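PDB 6NPS: AxyAgu115A from Amphibacillus xylanus NBRC 15112, which probably cleaves alpha-linked glucuronic acid side groups from arabinoglucuronoxylan, as a family GH115 alpha-glucuronidase acting in coordination with alpha-arabinofuranosidases. Local coordinates for residues I794-H800 and P960-Y965; L60-L66 and V109-I115; F568-Y573 and I619-Y623; S167-G172 and R444-I448. The protein carries 3 engineered substitutions. The contacts are given in a common frame with arbitrary orientation. Numbering follows the deposited sequence.

From the N terminus, contact 2 comes first: 60-66 and 109-115 lie side by side in a small mixed sheet, closing a loop of 42 residues. Contact 4 follows, spanning 271 residues to join 170-174 and 446-450, first and last in chain order of an eight-stranded parallel sheet consistent with a TIM barrel. Contact 3 then pairs helices 564-596 and 601-629, closing a loop of 45 residues within the helical hairpin. Contact 1 fastens the chain's end to strand 794-797 of the C-terminal beta domain, closing a loop of 159 residues. The four loops run in series, none nested or crossed, and no two contacts touch; contacts 1 and 2 flank the chain's centre, their own centres about 62 Å apart.

Contact 1. Residues I794-H800 and P960-Y965; sequences ISIEAEH and PNETYY
Glu962 makes the strongest polar links: its OE2 accepts a very short hydrogen bond from His800 ND1 (2.4 Å) and a second from the backbone, Glu797 N to Glu962 OE2 (3.0 Å). An extended side chain (chi1 and chi2 both t) carries the carboxylate to this spot, while a type I turn from Glu797 to His800, closed by His800 N to Glu797 O (2.8 Å), brings the imidazole round to meet it in the ring plane. Next come the bonds of strand 794-797 to the irregular 960-965: Ser795 N donates to Thr963 OG1 (2.9 Å), Thr963 N to Ser795 O (2.9 Å) and Ser795 OG to Pro960 O (2.9 Å). The two segments cross steeply, nearest at Ser795 and Glu962, CA to CA 4.7 Å. The Thr963 p rotamer turns OG1 to the amide of Ser795. A water joins Glu797 OE2 (2.9 Å) to Glu962 N (2.8 Å); Glu797 OE1 hydrogen-bonds Thr826 OG1. Outside the polar links, the His800 and Tyr965 rings meet obliquely, centroids 4.9 Å apart, and Ser795 CB lies 4.3 Å from Thr963 CG2. Strand 794-797 pairs antiparallel with 940-948, and the irregular tail crosses it near Ser795, fastened by the Ser795-Thr963 bonds and the His800-Glu962 His-carboxylate hydrogen bond, within the GH115 C-terminal beta domain.

Contact 2. Residues L60-L66 and V109-I115; sequences LSRHAVL and VEKALVI
Backbone hydrogen bonds set a parallel register of His63 with Lys111, Ala64 with Ala112, Val65 with Leu113 and Leu66 with Val114 (CA to CA 4.7 to 4.9 Å), strands 64-66 and 111-115 crossing at -25° with axes 4.6 Å apart. Ala64 N donates to Lys111 O (3.0 Å), Leu113 N to Ala64 O (2.9 Å), Leu66 N to Leu113 O (2.8 Å) and Ile115 N to Leu66 O (2.8 Å). Where both segments turn a corner, Arg62 (phi/psi -54/-32) and Glu110 (-84/-39) leave the extended region, and Arg62 O accepts from Glu110 N (2.6 Å) and Lys111 N (3.2 Å). Ser61 OG hydrogen-bonds His63 O (2.8 Å).

Apolar contacts line the face of Ala64 and Leu66: Leu66 CD1 to Ala112 CB 3.6 Å and Ala64 CB to Val109 CG1 3.9 Å; helix 74-81 packs there on Leu66 and Val114. On the other face a CH-pi contact sets Lys111 CB over the His63 ring (chi1 m), 4.1 Å from its centroid, and His63 ND1 hydrogen-bonds Thr6 N. Arg62 NH1 and Glu110 OE2 stay 4.3 Å apart, beyond a salt bridge. Main-chain bonding and aliphatic packing therefore join strand 64-69 to 109-117, while a Val65-Leu21 backbone bond ties it to 20-23.

Contact 3. Residues F568-Y573 and I619-Y623; sequences FALVYY and IVDEY
Two nearly antiparallel helical segments, 169° between directions and axes 11.7 Å apart, meet through side chains, with Tyr573 and Ile619 the nearest CA pair (7.0 Å). Ile619 (chi1 and chi2 t) sends CD1 to Tyr573 CD1 (3.9 Å) and Tyr572 CE2 (4.4 Å), while its carbonyl O lies near the plane of the Phe568 ring, 4.0 Å from CZ. Val620, its CB turned away, still brings CG2 within 4.3 Å of Tyr573 OH. Glu622 reaches the Phe568 ring, CD to CE1 3.4 Å; its OE1 accepts from a water (2.8 Å) weakly bonded to Tyr572 OH (3.3 Å), and OE2 hydrogen-bonds Tyr556 OH. Tyr623 ends the run with a face-to-face stack on Tyr573, centroids 3.8 Å apart and planes at 8°, both chi1 t; its CB also touches Phe568 CE2 (3.8 Å). A water links Tyr623 OH (3.2 Å) to Ala569 O (2.9 Å). A pi-type turn at 568-572, with Tyr573 N to Phe568 O at 2.8 Å, locally widens the first helix. The contact belongs to an antiparallel hairpin of the long helices 564-596 and 601-629; helix 537-558 flanks it at Phe568 and Tyr572, Phe631 meets the Tyr623 ring, and helix 500-519 covers Val571.

Contact 4. Residues S167-G172 and R444-I448; sequences SVKYRG and RDLWI
Val168 (chi1 t) lays CG2 over the face of the Trp447 indole, 3.9 Å from the centroid of its five-membered ring and 14° off the normal, in a CH-pi contact; Trp447 NE1 bonds Val443 O. Beside it strands 170-172 and 446-448 run parallel, 6° apart in direction with axes 4.7 Å apart, pairing Tyr170 with Leu446, Arg171 with Trp447 and Gly172 with Ile448 (CA to CA 4.4 to 5.0 Å). Tyr170 N donates to Asp445 O (2.8 Å), Trp447 N to Tyr170 O (2.8 Å) and Gly172 N to Trp447 O (3.0 Å). In an eight-stranded parallel sheet these strands are first and last in chain order yet adjacent, consistent with the closure of the TIM barrel of the GH115 family. Before the strands, Lys169 N to Arg444 O is weak (3.5 Å), and a water spans Ser167 O and Arg444 O, 2.9 Å from each. Tyr170 CB packs on Leu446 CG (3.8 Å). Arg171 NH1 bonds Val168 O (2.9 Å), while its NH2 bonds Lys209 O and forms a salt bridge with Glu95.

Contact 1. Residues I794-H800 and P960-Y965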
# COMPACT_ATOMS: atom_id res chain seq x y z
N ILE A 794 -21.56 -5.29 21.13
CA ILE A 794 -22.96 -4.99 20.84
C ILE A 794 -22.99 -3.75 19.96
O ILE A 794 -22.23 -2.81 20.19
CB ILE A 794 -23.76 -4.73 22.13
CG1 ILE A 794 -23.81 -5.98 23.02
CG2 ILE A 794 -25.19 -4.22 21.79
CD1 ILE A 794 -24.41 -5.67 24.38
N SER A 795 -23.87 -3.76 18.95
CA SER A 795 -24.02 -2.65 18.03
C SER A 795 -25.51 -2.42 17.89
O SER A 795 -26.26 -3.35 17.54
CB SER A 795 -23.36 -2.94 16.68
OG SER A 795 -23.73 -1.97 15.71
N ILE A 796 -25.94 -1.18 18.15
CA ILE A 796 -27.33 -0.80 18.34
C ILE A 796 -27.64 0.35 17.39
O ILE A 796 -26.99 1.39 17.47
CB ILE A 796 -27.59 -0.33 19.79
CG1 ILE A 796 -27.32 -1.46 20.78
CG2 ILE A 796 -29.01 0.19 19.93
CD1 ILE A 796 -27.26 -0.99 22.22
N GLU A 797 -28.62 0.18 16.51
CA GLU A 797 -29.11 1.38 15.83
C GLU A 797 -29.91 2.19 16.84
O GLU A 797 -30.67 1.65 17.65
CB GLU A 797 -29.94 1.05 14.59
CG GLU A 797 -29.29 0.02 13.68
CD GLU A 797 -28.40 0.58 12.55
OE1 GLU A 797 -27.88 1.72 12.64
OE2 GLU A 797 -28.24 -0.15 11.55
N ALA A 798 -29.67 3.51 16.84
CA ALA A 798 -30.14 4.36 17.93
C ALA A 798 -31.66 4.33 18.04
O ALA A 798 -32.20 4.56 19.13
CB ALA A 798 -29.61 5.79 17.70
N GLU A 799 -32.35 4.06 16.95
CA GLU A 799 -33.81 3.97 16.99
C GLU A 799 -34.32 2.78 17.81
O GLU A 799 -35.48 2.79 18.23
CB GLU A 799 -34.31 3.94 15.55
CG GLU A 799 -35.47 3.08 15.26
CD GLU A 799 -35.72 2.87 13.78
OE1 GLU A 799 -35.33 3.72 12.96
OE2 GLU A 799 -36.36 1.84 13.45
N HIS A 800 -33.47 1.79 18.10
CA HIS A 800 -33.92 0.59 18.84
C HIS A 800 -33.74 0.70 20.36
O HIS A 800 -33.30 -0.23 21.04
CB HIS A 800 -33.21 -0.64 18.28
CG HIS A 800 -33.62 -0.95 16.88
ND1 HIS A 800 -32.75 -1.38 15.91
CD2 HIS A 800 -34.83 -0.82 16.27
CE1 HIS A 800 -33.40 -1.51 14.76
NE2 HIS A 800 -34.66 -1.18 14.96
N PRO A 960 -19.86 -1.60 12.83
CA PRO A 960 -20.36 -2.98 12.77
C PRO A 960 -21.85 -2.98 12.58
O PRO A 960 -22.55 -2.12 13.11
CB PRO A 960 -19.99 -3.56 14.14
CG PRO A 960 -19.18 -2.53 14.83
CD PRO A 960 -19.42 -1.23 14.19
N ASN A 961 -22.36 -3.95 11.84
CA ASN A 961 -23.80 -3.94 11.65
C ASN A 961 -24.49 -4.32 12.97
O ASN A 961 -23.87 -4.85 13.89
CB ASN A 961 -24.19 -4.86 10.51
CG ASN A 961 -23.67 -6.25 10.69
OD1 ASN A 961 -22.47 -6.49 10.54
ND2 ASN A 961 -24.56 -7.18 11.01
N GLU A 962 -25.77 -3.98 13.08
CA GLU A 962 -26.49 -4.15 14.34
C GLU A 962 -26.47 -5.61 14.79
O GLU A 962 -26.64 -6.53 13.99
CB GLU A 962 -27.93 -3.67 14.17
CG GLU A 962 -28.80 -3.71 15.45
CD GLU A 962 -30.14 -2.98 15.27
OE1 GLU A 962 -30.86 -3.29 14.29
OE2 GLU A 962 -30.47 -2.08 16.08
N THR A 963 -26.28 -5.83 16.09
CA THR A 963 -26.24 -7.19 16.62
C THR A 963 -27.62 -7.58 17.14
O THR A 963 -28.58 -6.83 17.07
CB THR A 963 -25.17 -7.30 17.71
OG1 THR A 963 -25.37 -6.25 18.68
CG2 THR A 963 -23.75 -7.17 17.10
N TYR A 964 -27.71 -8.78 17.69
CA TYR A 964 -29.01 -9.36 17.98
C TYR A 964 -29.70 -8.67 19.16
O TYR A 964 -29.07 -8.36 20.18
CB TYR A 964 -28.84 -10.85 18.30
CG TYR A 964 -30.11 -11.51 18.79
CD1 TYR A 964 -31.08 -11.96 17.90
CD2 TYR A 964 -30.33 -11.72 20.15
CE1 TYR A 964 -32.26 -12.58 18.35
CE2 TYR A 964 -31.50 -12.32 20.60
CZ TYR A 964 -32.45 -12.76 19.69
OH TYR A 964 -33.61 -13.37 20.14
N TYR A 965 -31.03 -8.47 19.04
CA TYR A 965 -31.86 -8.06 20.18
C TYR A 965 -33.13 -8.89 20.18
O TYR A 965 -33.62 -9.28 19.13
CB TYR A 965 -32.24 -6.53 20.16
CG TYR A 965 -32.98 -6.06 18.92
CD1 TYR A 965 -34.37 -5.96 18.89
CD2 TYR A 965 -32.28 -5.69 17.77
CE1 TYR A 965 -35.06 -5.55 17.75
CE2 TYR A 965 -32.94 -5.25 16.61
CZ TYR A 965 -34.35 -5.18 16.61
OH TYR A 965 -35.04 -4.77 15.47
O HOH W 1 -26.94 -2.65 10.86
O HOH W 2 -30.92 -2.32 11.86

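Contact 2. Residues L60-L66 and V109-I115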
# COMPACT_ATOMS: atom_id res chain seq x y z
N LEU A 60 -62.61 40.47 -24.82
CA LEU A 60 -62.30 39.37 -23.93
C LEU A 60 -63.20 38.18 -24.23
O LEU A 60 -64.29 38.32 -24.80
CB LEU A 60 -62.48 39.81 -22.47
CG LEU A 60 -61.44 40.80 -21.96
CD1 LEU A 60 -61.81 41.32 -20.56
CD2 LEU A 60 -60.11 40.03 -21.91
N SER A 61 -62.74 37.02 -23.83
CA SER A 61 -63.54 35.81 -23.95
C SER A 61 -64.63 35.80 -22.87
O SER A 61 -64.52 36.48 -21.85
CB SER A 61 -62.62 34.59 -23.85
OG SER A 61 -63.27 33.47 -23.29
N ARG A 62 -65.69 35.03 -23.12
CA ARG A 62 -66.71 34.87 -22.08
C ARG A 62 -66.12 34.40 -20.75
O ARG A 62 -66.63 34.79 -19.69
CB ARG A 62 -67.80 33.91 -22.56
CG ARG A 62 -68.59 34.46 -23.74
CD ARG A 62 -68.96 33.35 -24.72
NE ARG A 62 -69.04 33.80 -26.11
CZ ARG A 62 -70.17 34.07 -26.76
NH1 ARG A 62 -71.34 33.94 -26.16
NH2 ARG A 62 -70.11 34.47 -28.03
N HIS A 63 -65.05 33.59 -20.76
CA HIS A 63 -64.28 33.24 -19.57
C HIS A 63 -62.88 33.83 -19.73
O HIS A 63 -62.18 33.51 -20.70
CB HIS A 63 -64.19 31.72 -19.34
CG HIS A 63 -65.52 31.06 -19.11
ND1 HIS A 63 -65.64 29.80 -18.56
CD2 HIS A 63 -66.78 31.49 -19.34
CE1 HIS A 63 -66.92 29.47 -18.49
NE2 HIS A 63 -67.63 30.48 -18.95
N ALA A 64 -62.47 34.67 -18.78
CA ALA A 64 -61.29 35.49 -18.96
C ALA A 64 -60.42 35.41 -17.71
O ALA A 64 -60.89 35.07 -16.62
CB ALA A 64 -61.68 36.96 -19.26
N VAL A 65 -59.13 35.70 -17.88
CA VAL A 65 -58.15 35.73 -16.80
C VAL A 65 -57.83 37.21 -16.58
O VAL A 65 -57.41 37.90 -17.51
CB VAL A 65 -56.89 34.92 -17.12
CG1 VAL A 65 -55.83 35.16 -16.06
CG2 VAL A 65 -57.21 33.39 -17.28
N LEU A 66 -58.08 37.71 -15.37
CA LEU A 66 -57.90 39.12 -15.03
C LEU A 66 -56.88 39.20 -13.91
O LEU A 66 -57.14 38.73 -12.79
CB LEU A 66 -59.22 39.76 -14.61
CG LEU A 66 -60.42 39.62 -15.56
CD1 LEU A 66 -61.70 40.23 -14.98
CD2 LEU A 66 -60.12 40.26 -16.90
N VAL A 109 -68.07 39.36 -20.24
CA VAL A 109 -67.35 38.31 -19.52
C VAL A 109 -68.31 37.64 -18.53
O VAL A 109 -68.84 38.29 -17.63
CB VAL A 109 -66.11 38.87 -18.81
CG1 VAL A 109 -65.29 37.78 -18.15
CG2 VAL A 109 -65.24 39.59 -19.80
N GLU A 110 -68.55 36.32 -18.71
CA GLU A 110 -69.43 35.56 -17.83
C GLU A 110 -68.74 35.06 -16.56
O GLU A 110 -69.36 35.04 -15.49
CB GLU A 110 -70.01 34.36 -18.60
CG GLU A 110 -70.75 34.80 -19.86
CD GLU A 110 -71.29 33.64 -20.69
OE1 GLU A 110 -71.97 32.76 -20.12
OE2 GLU A 110 -71.05 33.62 -21.92
N LYS A 111 -67.49 34.64 -16.65
CA LYS A 111 -66.71 34.16 -15.52
C LYS A 111 -65.29 34.64 -15.73
O LYS A 111 -64.83 34.74 -16.86
CB LYS A 111 -66.66 32.62 -15.36
CG LYS A 111 -67.99 31.91 -15.24
CD LYS A 111 -68.73 32.29 -13.95
CE LYS A 111 -68.06 31.75 -12.69
NZ LYS A 111 -69.04 31.72 -11.55
N ALA A 112 -64.61 34.94 -14.63
CA ALA A 112 -63.22 35.31 -14.71
C ALA A 112 -62.47 34.71 -13.53
O ALA A 112 -63.00 34.59 -12.42
CB ALA A 112 -63.01 36.84 -14.73
N LEU A 113 -61.23 34.35 -13.79
CA LEU A 113 -60.29 34.07 -12.73
C LEU A 113 -59.55 35.37 -12.42
O LEU A 113 -58.91 35.95 -13.30
CB LEU A 113 -59.33 32.97 -13.19
CG LEU A 113 -58.12 32.71 -12.30
CD1 LEU A 113 -58.59 32.39 -10.89
CD2 LEU A 113 -57.28 31.57 -12.88
N VAL A 114 -59.66 35.86 -11.18
CA VAL A 114 -58.98 37.09 -10.80
C VAL A 114 -57.70 36.73 -10.05
O VAL A 114 -57.71 35.90 -9.13
CB VAL A 114 -59.88 38.01 -9.95
CG1 VAL A 114 -59.11 39.25 -9.51
CG2 VAL A 114 -61.09 38.43 -10.77
N ILE A 115 -56.58 37.32 -10.46
CA ILE A 115 -55.29 37.08 -9.83
C ILE A 115 -54.77 38.46 -9.40
O ILE A 115 -54.33 39.25 -10.25
CB ILE A 115 -54.31 36.35 -10.76
CG1 ILE A 115 -54.99 35.10 -11.32
CG2 ILE A 115 -52.97 36.03 -10.03
CD1 ILE A 115 -54.09 34.19 -12.16

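Contact 3. Residues F568-Y573 and I619-Y623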
# COMPACT_ATOMS: atom_id res chain seq x y z
N PHE A 568 -33.94 12.07 -18.17
CA PHE A 568 -32.49 11.97 -18.19
C PHE A 568 -31.84 13.03 -17.30
O PHE A 568 -30.96 12.73 -16.49
CB PHE A 568 -31.98 12.12 -19.64
CG PHE A 568 -30.52 11.81 -19.77
CD1 PHE A 568 -30.10 10.53 -20.14
CD2 PHE A 568 -29.55 12.77 -19.50
CE1 PHE A 568 -28.75 10.23 -20.23
CE2 PHE A 568 -28.20 12.46 -19.57
CZ PHE A 568 -27.80 11.19 -19.95
N ALA A 569 -32.23 14.30 -17.47
CA ALA A 569 -31.57 15.36 -16.73
C ALA A 569 -31.92 15.36 -15.25
O ALA A 569 -31.07 15.69 -14.42
CB ALA A 569 -31.92 16.72 -17.35
N LEU A 570 -33.13 14.94 -14.88
CA LEU A 570 -33.56 15.01 -13.49
C LEU A 570 -33.31 13.72 -12.72
O LEU A 570 -33.19 13.77 -11.49
CB LEU A 570 -35.06 15.36 -13.42
CG LEU A 570 -35.45 16.78 -13.92
CD1 LEU A 570 -36.96 17.06 -13.85
CD2 LEU A 570 -34.70 17.90 -13.17
N VAL A 571 -33.33 12.56 -13.38
CA VAL A 571 -33.29 11.31 -12.62
C VAL A 571 -32.12 10.44 -13.10
O VAL A 571 -31.26 10.04 -12.31
CB VAL A 571 -34.63 10.56 -12.74
CG1 VAL A 571 -34.56 9.25 -11.96
CG2 VAL A 571 -35.76 11.46 -12.24
N TYR A 572 -32.07 10.15 -14.39
CA TYR A 572 -31.12 9.16 -14.88
C TYR A 572 -29.68 9.63 -14.72
O TYR A 572 -28.83 8.91 -14.21
CB TYR A 572 -31.44 8.82 -16.34
CG TYR A 572 -30.62 7.68 -16.90
CD1 TYR A 572 -31.02 6.35 -16.71
CD2 TYR A 572 -29.46 7.93 -17.64
CE1 TYR A 572 -30.25 5.30 -17.25
CE2 TYR A 572 -28.69 6.91 -18.17
CZ TYR A 572 -29.10 5.60 -17.97
OH TYR A 572 -28.35 4.59 -18.50
N TYR A 573 -29.37 10.85 -15.20
CA TYR A 573 -27.98 11.30 -15.13
C TYR A 573 -27.47 11.44 -13.69
O TYR A 573 -26.40 10.88 -13.38
CB TYR A 573 -27.86 12.62 -15.94
CG TYR A 573 -26.51 13.28 -15.76
CD1 TYR A 573 -25.36 12.70 -16.28
CD2 TYR A 573 -26.38 14.47 -15.05
CE1 TYR A 573 -24.11 13.29 -16.10
CE2 TYR A 573 -25.15 15.07 -14.88
CZ TYR A 573 -24.02 14.46 -15.39
OH TYR A 573 -22.78 15.03 -15.20
N ILE A 619 -21.78 8.61 -20.06
CA ILE A 619 -22.97 9.27 -19.57
C ILE A 619 -22.81 10.79 -19.58
O ILE A 619 -23.79 11.51 -19.81
CB ILE A 619 -23.33 8.73 -18.18
CG1 ILE A 619 -24.79 9.05 -17.89
CG2 ILE A 619 -22.40 9.29 -17.10
CD1 ILE A 619 -25.15 8.82 -16.48
N VAL A 620 -21.59 11.31 -19.36
CA VAL A 620 -21.36 12.75 -19.45
C VAL A 620 -21.55 13.23 -20.88
O VAL A 620 -22.21 14.26 -21.13
CB VAL A 620 -19.95 13.11 -18.93
CG1 VAL A 620 -19.59 14.56 -19.28
CG2 VAL A 620 -19.84 12.87 -17.41
N ASP A 621 -20.97 12.51 -21.85
CA ASP A 621 -21.15 12.88 -23.25
C ASP A 621 -22.61 12.89 -23.65
O ASP A 621 -23.07 13.79 -24.36
CB ASP A 621 -20.38 11.93 -24.16
CG ASP A 621 -18.88 12.10 -24.04
OD1 ASP A 621 -18.16 11.08 -24.12
OD2 ASP A 621 -18.44 13.25 -23.85
N GLU A 622 -23.36 11.86 -23.22
CA GLU A 622 -24.80 11.84 -23.49
C GLU A 622 -25.48 13.06 -22.88
O GLU A 622 -26.31 13.70 -23.53
CB GLU A 622 -25.42 10.52 -22.98
CG GLU A 622 -26.92 10.38 -23.30
CD GLU A 622 -27.50 8.95 -23.08
OE1 GLU A 622 -26.81 8.08 -22.47
OE2 GLU A 622 -28.66 8.70 -23.52
N TYR A 623 -25.10 13.43 -21.66
CA TYR A 623 -25.72 14.57 -21.00
C TYR A 623 -25.48 15.87 -21.77
O TYR A 623 -26.37 16.73 -21.88
CB TYR A 623 -25.16 14.66 -19.60
CG TYR A 623 -25.69 15.75 -18.71
CD1 TYR A 623 -27.05 15.86 -18.43
CD2 TYR A 623 -24.81 16.62 -18.11
CE1 TYR A 623 -27.53 16.87 -17.56
CE2 TYR A 623 -25.26 17.60 -17.23
CZ TYR A 623 -26.62 17.72 -16.96
OH TYR A 623 -27.03 18.67 -16.08
O HOH W 3 -29.84 18.27 -14.66
O HOH W 4 -27.18 5.54 -21.48

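Contact 4. Residues S167-G172 and R444-I448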
# COMPACT_ATOMS: atom_id res chain seq x y z
N SER A 167 -42.60 32.50 4.81
CA SER A 167 -42.06 32.35 6.16
C SER A 167 -40.68 33.00 6.28
O SER A 167 -40.33 33.53 7.35
CB SER A 167 -41.96 30.86 6.55
OG SER A 167 -43.15 30.17 6.27
N VAL A 168 -39.90 33.02 5.21
CA VAL A 168 -38.58 33.64 5.23
C VAL A 168 -38.60 34.85 4.28
O VAL A 168 -39.02 34.74 3.12
CB VAL A 168 -37.44 32.64 4.88
CG1 VAL A 168 -36.07 33.40 4.81
CG2 VAL A 168 -37.41 31.44 5.89
N LYS A 169 -38.11 35.99 4.75
CA LYS A 169 -38.30 37.23 3.99
C LYS A 169 -37.54 37.26 2.66
O LYS A 169 -38.10 37.69 1.63
CB LYS A 169 -37.91 38.43 4.84
CG LYS A 169 -38.38 39.75 4.17
CD LYS A 169 -38.10 40.96 5.07
CE LYS A 169 -38.70 42.24 4.47
NZ LYS A 169 -38.34 43.47 5.26
N TYR A 170 -36.27 36.83 2.66
CA TYR A 170 -35.45 36.78 1.45
C TYR A 170 -34.97 35.35 1.20
O TYR A 170 -34.40 34.72 2.10
CB TYR A 170 -34.24 37.69 1.58
CG TYR A 170 -34.62 39.13 1.88
CD1 TYR A 170 -35.30 39.91 0.92
CD2 TYR A 170 -34.34 39.73 3.12
CE1 TYR A 170 -35.61 41.21 1.16
CE2 TYR A 170 -34.68 41.07 3.37
CZ TYR A 170 -35.32 41.79 2.38
OH TYR A 170 -35.69 43.10 2.57
N ARG A 171 -35.20 34.84 -0.01
CA ARG A 171 -35.11 33.39 -0.28
C ARG A 171 -34.48 33.20 -1.65
O ARG A 171 -35.03 33.70 -2.64
CB ARG A 171 -36.50 32.69 -0.26
CG ARG A 171 -37.44 32.95 0.93
CD ARG A 171 -38.90 32.47 0.65
NE ARG A 171 -39.47 33.07 -0.56
CZ ARG A 171 -39.87 34.34 -0.66
NH1 ARG A 171 -39.80 35.16 0.40
NH2 ARG A 171 -40.38 34.77 -1.82
N GLY A 172 -33.35 32.52 -1.74
CA GLY A 172 -32.80 32.31 -3.07
C GLY A 172 -31.54 31.48 -3.09
O GLY A 172 -31.27 30.68 -2.19
N ARG A 444 -34.50 33.76 10.31
CA ARG A 444 -35.74 33.78 9.55
C ARG A 444 -35.83 34.89 8.52
O ARG A 444 -36.84 34.96 7.82
CB ARG A 444 -36.93 33.91 10.51
CG ARG A 444 -37.09 32.70 11.39
CD ARG A 444 -38.16 32.89 12.42
NE ARG A 444 -38.10 31.80 13.38
CZ ARG A 444 -38.97 31.63 14.37
NH1 ARG A 444 -39.99 32.49 14.52
NH2 ARG A 444 -38.81 30.64 15.22
N ASP A 445 -34.83 35.75 8.40
CA ASP A 445 -34.95 36.88 7.48
C ASP A 445 -34.37 36.60 6.11
O ASP A 445 -34.89 37.10 5.10
CB ASP A 445 -34.30 38.11 8.09
CG ASP A 445 -35.22 38.78 9.11
OD1 ASP A 445 -35.46 38.19 10.20
OD2 ASP A 445 -35.74 39.88 8.81
N LEU A 446 -33.32 35.80 6.02
CA LEU A 446 -32.71 35.58 4.72
C LEU A 446 -32.15 34.17 4.67
O LEU A 446 -31.46 33.75 5.60
CB LEU A 446 -31.59 36.62 4.48
CG LEU A 446 -30.90 36.59 3.12
CD1 LEU A 446 -30.36 38.00 2.75
CD2 LEU A 446 -29.73 35.64 3.17
N TRP A 447 -32.43 33.44 3.59
CA TRP A 447 -31.88 32.10 3.38
C TRP A 447 -31.34 32.05 1.97
O TRP A 447 -32.10 32.27 1.01
CB TRP A 447 -32.93 30.97 3.51
CG TRP A 447 -33.37 30.53 4.86
CD1 TRP A 447 -33.16 31.16 6.07
CD2 TRP A 447 -34.15 29.36 5.15
NE1 TRP A 447 -33.75 30.43 7.08
CE2 TRP A 447 -34.37 29.32 6.54
CE3 TRP A 447 -34.68 28.33 4.35
CZ2 TRP A 447 -35.10 28.31 7.15
CZ3 TRP A 447 -35.41 27.30 4.98
CH2 TRP A 447 -35.62 27.33 6.36
N ILE A 448 -30.07 31.72 1.80
CA ILE A 448 -29.55 31.56 0.45
C ILE A 448 -28.68 30.30 0.40
O ILE A 448 -27.97 29.98 1.36
CB ILE A 448 -28.79 32.84 0.04
CG1 ILE A 448 -28.27 32.72 -1.41
CG2 ILE A 448 -27.67 33.16 1.06
CD1 ILE A 448 -27.97 34.08 -2.10
O HOH W 5 -39.49 36.23 8.05